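E1 (Kluyveromyces marxianus, PDB 3VX6) activates the ubiquitin-like proteins Atg8 and Atg12 for their conjugation in autophagy, as an E1-like enzyme, here represented by its N-terminal domain. Local coordinates at residues F204-D209 / F235-E240. Residues are numbered along the deposited sequence; the frame is centred on the assembly and turned at random.
Sequences FSHLKD and FLRSDE
Arg237 meets His206 through CG, which stands anti to its own carbonyl carbon, beside the backbone N (chi1 -80°), 3.4 Å from CD2 of His206; beyond it the chain is bent at chi2 (92°). The two side chains run past each other in opposite directions, and the guanidinium has CA of His206 over one face, offset toward the rim. It grips one atom end-on, NH1 and NH2 each giving a hydrogen bond of 3.0 Å to O of Leu207, which sits in the guanidinium plane. NH2 lies in the plane of that carbonyl; NH1 approaches from above it. NH2 also makes a salt bridge to Asp203, and NH1 a hydrogen bond to Ser241. Asp239, in the type I turn from Arg237 to Glu240, has CB over the centre of the His206 ring, a CH-pi contact of 3.6 Å to the centroid. Its carboxylate is stacked on the imidazole, planes 7° apart; the ring also stacks with Phe53. Ser205 OG accepts from Leu207 N (3.1 Å) in an ST turn and also bonds to O of Ile210. The contact thus ties the loop after strand 198-202 to the turn following strand 231-236 by a buried arginine, whose charge is probably balanced at least in part by Asp203.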
ATOM      1  N   PHE A 204      -6.058   5.128   1.637  1.00 38.88           N
ATOM      2  CA  PHE A 204      -5.316   5.562   0.462  1.00 38.27           C
ATOM      3  C   PHE A 204      -6.287   5.872  -0.638  1.00 38.78           C
ATOM      4  O   PHE A 204      -5.918   6.028  -1.792  1.00 38.69           O
ATOM      5  CB  PHE A 204      -4.357   4.479  -0.005  1.00 37.77           C
ATOM      6  CG  PHE A 204      -3.207   4.269   0.913  1.00 37.41           C
ATOM      7  CD1 PHE A 204      -3.003   5.118   1.991  1.00 38.45           C
ATOM      8  CD2 PHE A 204      -2.323   3.230   0.700  1.00 37.51           C
ATOM      9  CE1 PHE A 204      -1.935   4.934   2.845  1.00 40.01           C
ATOM     10  CE2 PHE A 204      -1.250   3.034   1.541  1.00 38.91           C
ATOM     11  CZ  PHE A 204      -1.053   3.888   2.621  1.00 40.68           C
ATOM     12  N   SER A 205      -7.556   5.937  -0.287  1.00 40.68           N
ATOM     13  CA  SER A 205      -8.537   6.262  -1.289  1.00 42.02           C
ATOM     14  C   SER A 205      -9.383   7.368  -0.706  1.00 41.83           C
ATOM     15  O   SER A 205      -9.629   7.393   0.496  1.00 41.17           O
ATOM     16  CB  SER A 205      -9.401   5.042  -1.622  1.00 42.91           C
ATOM     17  OG  SER A 205     -10.353   5.350  -2.632  1.00 45.18           O
ATOM     18  N   HIS A 206      -9.779   8.302  -1.561  1.00 42.31           N
ATOM     19  CA  HIS A 206     -10.640   9.404  -1.173  1.00 42.19           C
ATOM     20  C   HIS A 206     -11.945   9.156  -1.897  1.00 42.39           C
ATOM     21  O   HIS A 206     -12.847   9.998  -1.874  1.00 42.74           O
ATOM     22  CB  HIS A 206     -10.076  10.749  -1.615  1.00 44.16           C
ATOM     23  CG  HIS A 206      -9.128  11.357  -0.635  1.00 44.51           C
ATOM     24  ND1 HIS A 206      -8.540  12.587  -0.840  1.00 46.47           N
ATOM     25  CD2 HIS A 206      -8.644  10.896   0.542  1.00 44.18           C
ATOM     26  CE1 HIS A 206      -7.729  12.853   0.168  1.00 47.65           C
ATOM     27  NE2 HIS A 206      -7.773  11.843   1.020  1.00 45.31           N
ATOM     28  N   LEU A 207     -12.023   8.005  -2.564  1.00 42.61           N
ATOM     29  CA  LEU A 207     -13.231   7.613  -3.270  1.00 43.37           C
ATOM     30  C   LEU A 207     -14.309   7.387  -2.221  1.00 44.52           C
ATOM     31  O   LEU A 207     -14.050   6.795  -1.176  1.00 45.05           O
ATOM     32  CB  LEU A 207     -13.000   6.332  -4.072  1.00 42.10           C
ATOM     33  CG  LEU A 207     -12.253   6.522  -5.392  1.00 43.45           C
ATOM     34  CD1 LEU A 207     -12.143   5.193  -6.102  1.00 43.78           C
ATOM     35  CD2 LEU A 207     -12.994   7.530  -6.279  1.00 41.23           C
ATOM     36  N   LYS A 208     -15.511   7.880  -2.487  1.00 45.77           N
ATOM     37  CA  LYS A 208     -16.595   7.723  -1.532  1.00 47.36           C
ATOM     38  C   LYS A 208     -16.832   6.252  -1.188  1.00 48.38           C
ATOM     39  O   LYS A 208     -17.194   5.444  -2.045  1.00 48.85           O
ATOM     40  CB  LYS A 208     -17.875   8.355  -2.075  1.00 47.16           C
ATOM     41  N   ASP A 209     -16.593   5.930   0.081  1.00 48.96           N
ATOM     42  CA  ASP A 209     -16.785   4.604   0.652  1.00 48.53           C
ATOM     43  C   ASP A 209     -16.060   3.451   0.004  1.00 48.77           C
ATOM     44  O   ASP A 209     -16.337   2.283   0.290  1.00 49.66           O
ATOM     45  CB  ASP A 209     -18.273   4.288   0.744  1.00 49.46           C
ATOM     46  CG  ASP A 209     -18.989   5.214   1.696  1.00 52.05           C
ATOM     47  OD1 ASP A 209     -18.372   5.614   2.713  1.00 48.81           O
ATOM     48  OD2 ASP A 209     -20.164   5.541   1.426  1.00 55.48           O
ATOM     49  N   PHE A 235     -12.003   4.513   8.303  1.00 42.83           N
ATOM     50  CA  PHE A 235     -11.247   5.000   7.159  1.00 43.85           C
ATOM     51  C   PHE A 235     -11.176   6.512   7.199  1.00 44.59           C
ATOM     52  O   PHE A 235     -12.126   7.199   6.832  1.00 46.05           O
ATOM     53  CB  PHE A 235     -11.908   4.515   5.871  1.00 42.35           C
ATOM     54  CG  PHE A 235     -11.907   3.014   5.728  1.00 44.46           C
ATOM     55  CD1 PHE A 235     -10.726   2.329   5.446  1.00 43.15           C
ATOM     56  CD2 PHE A 235     -13.077   2.278   5.913  1.00 43.68           C
ATOM     57  CE1 PHE A 235     -10.711   0.933   5.347  1.00 44.19           C
ATOM     58  CE2 PHE A 235     -13.070   0.880   5.816  1.00 43.34           C
ATOM     59  CZ  PHE A 235     -11.886   0.208   5.534  1.00 42.89           C
ATOM     60  N   LEU A 236     -10.051   7.033   7.662  1.00 46.65           N
ATOM     61  CA  LEU A 236      -9.893   8.474   7.755  1.00 48.67           C
ATOM     62  C   LEU A 236      -9.375   9.114   6.480  1.00 49.01           C
ATOM     63  O   LEU A 236      -8.446   8.620   5.841  1.00 49.18           O
ATOM     64  CB  LEU A 236      -8.988   8.838   8.931  1.00 48.77           C
ATOM     65  CG  LEU A 236      -9.633   8.527  10.279  1.00 50.88           C
ATOM     66  CD1 LEU A 236      -9.559   7.030  10.541  1.00 52.13           C
ATOM     67  CD2 LEU A 236      -8.926   9.294  11.381  1.00 53.30           C
ATOM     68  N   ARG A 237     -10.003  10.226   6.122  1.00 50.62           N
ATOM     69  CA  ARG A 237      -9.647  10.986   4.933  1.00 52.34           C
ATOM     70  C   ARG A 237      -9.644  12.483   5.250  1.00 54.15           C
ATOM     71  O   ARG A 237     -10.529  12.993   5.945  1.00 56.51           O
ATOM     72  CB  ARG A 237     -10.654  10.720   3.801  1.00 51.05           C
ATOM     73  CG  ARG A 237     -10.472   9.419   3.011  1.00 50.28           C
ATOM     74  CD  ARG A 237     -11.288   8.259   3.573  1.00 47.14           C
ATOM     75  NE  ARG A 237     -11.307   7.111   2.666  1.00 44.12           N
ATOM     76  CZ  ARG A 237     -12.090   7.004   1.596  1.00 43.57           C
ATOM     77  NH1 ARG A 237     -12.934   7.978   1.286  1.00 44.41           N
ATOM     78  NH2 ARG A 237     -12.029   5.923   0.832  1.00 41.00           N
ATOM     79  N   SER A 238      -8.649  13.199   4.751  1.00 55.98           N
ATOM     80  CA  SER A 238      -8.611  14.635   4.985  1.00 56.79           C
ATOM     81  C   SER A 238      -9.704  15.216   4.079  1.00 56.80           C
ATOM     82  O   SER A 238     -10.088  16.372   4.176  1.00 56.18           O
ATOM     83  CB  SER A 238      -7.231  15.184   4.611  1.00 55.41           C
ATOM     84  OG  SER A 238      -6.877  14.803   3.294  1.00 53.77           O
ATOM     85  N   ASP A 239     -10.217  14.342   3.225  1.00 58.04           N
ATOM     86  CA  ASP A 239     -11.243  14.626   2.229  1.00 59.33           C
ATOM     87  C   ASP A 239     -12.664  14.962   2.725  1.00 60.43           C
ATOM     88  O   ASP A 239     -13.461  15.513   1.964  1.00 60.30           O
ATOM     89  CB  ASP A 239     -11.333  13.406   1.309  1.00 58.85           C
ATOM     90  CG  ASP A 239     -12.007  13.709  -0.001  1.00 60.65           C
ATOM     91  OD1 ASP A 239     -12.694  12.813  -0.545  1.00 59.95           O
ATOM     92  OD2 ASP A 239     -11.834  14.842  -0.497  1.00 62.35           O
ATOM     93  N   GLU A 240     -12.977  14.633   3.978  1.00 60.20           N
ATOM     94  CA  GLU A 240     -14.327  14.820   4.533  1.00 59.82           C
ATOM     95  C   GLU A 240     -15.038  13.500   4.249  1.00 58.47           C
ATOM     96  O   GLU A 240     -16.156  13.261   4.702  1.00 58.21           O
ATOM     97  CB  GLU A 240     -15.116  15.935   3.832  1.00 60.02           C
ATOM     98  CG  GLU A 240     -14.535  17.318   3.972  1.00 63.94           C
ATOM     99  CD  GLU A 240     -14.265  17.674   5.414  1.00 65.20           C
ATOM    100  OE1 GLU A 240     -15.232  17.685   6.205  1.00 64.85           O
ATOM    101  OE2 GLU A 240     -13.084  17.934   5.748  1.00 65.79           O
TER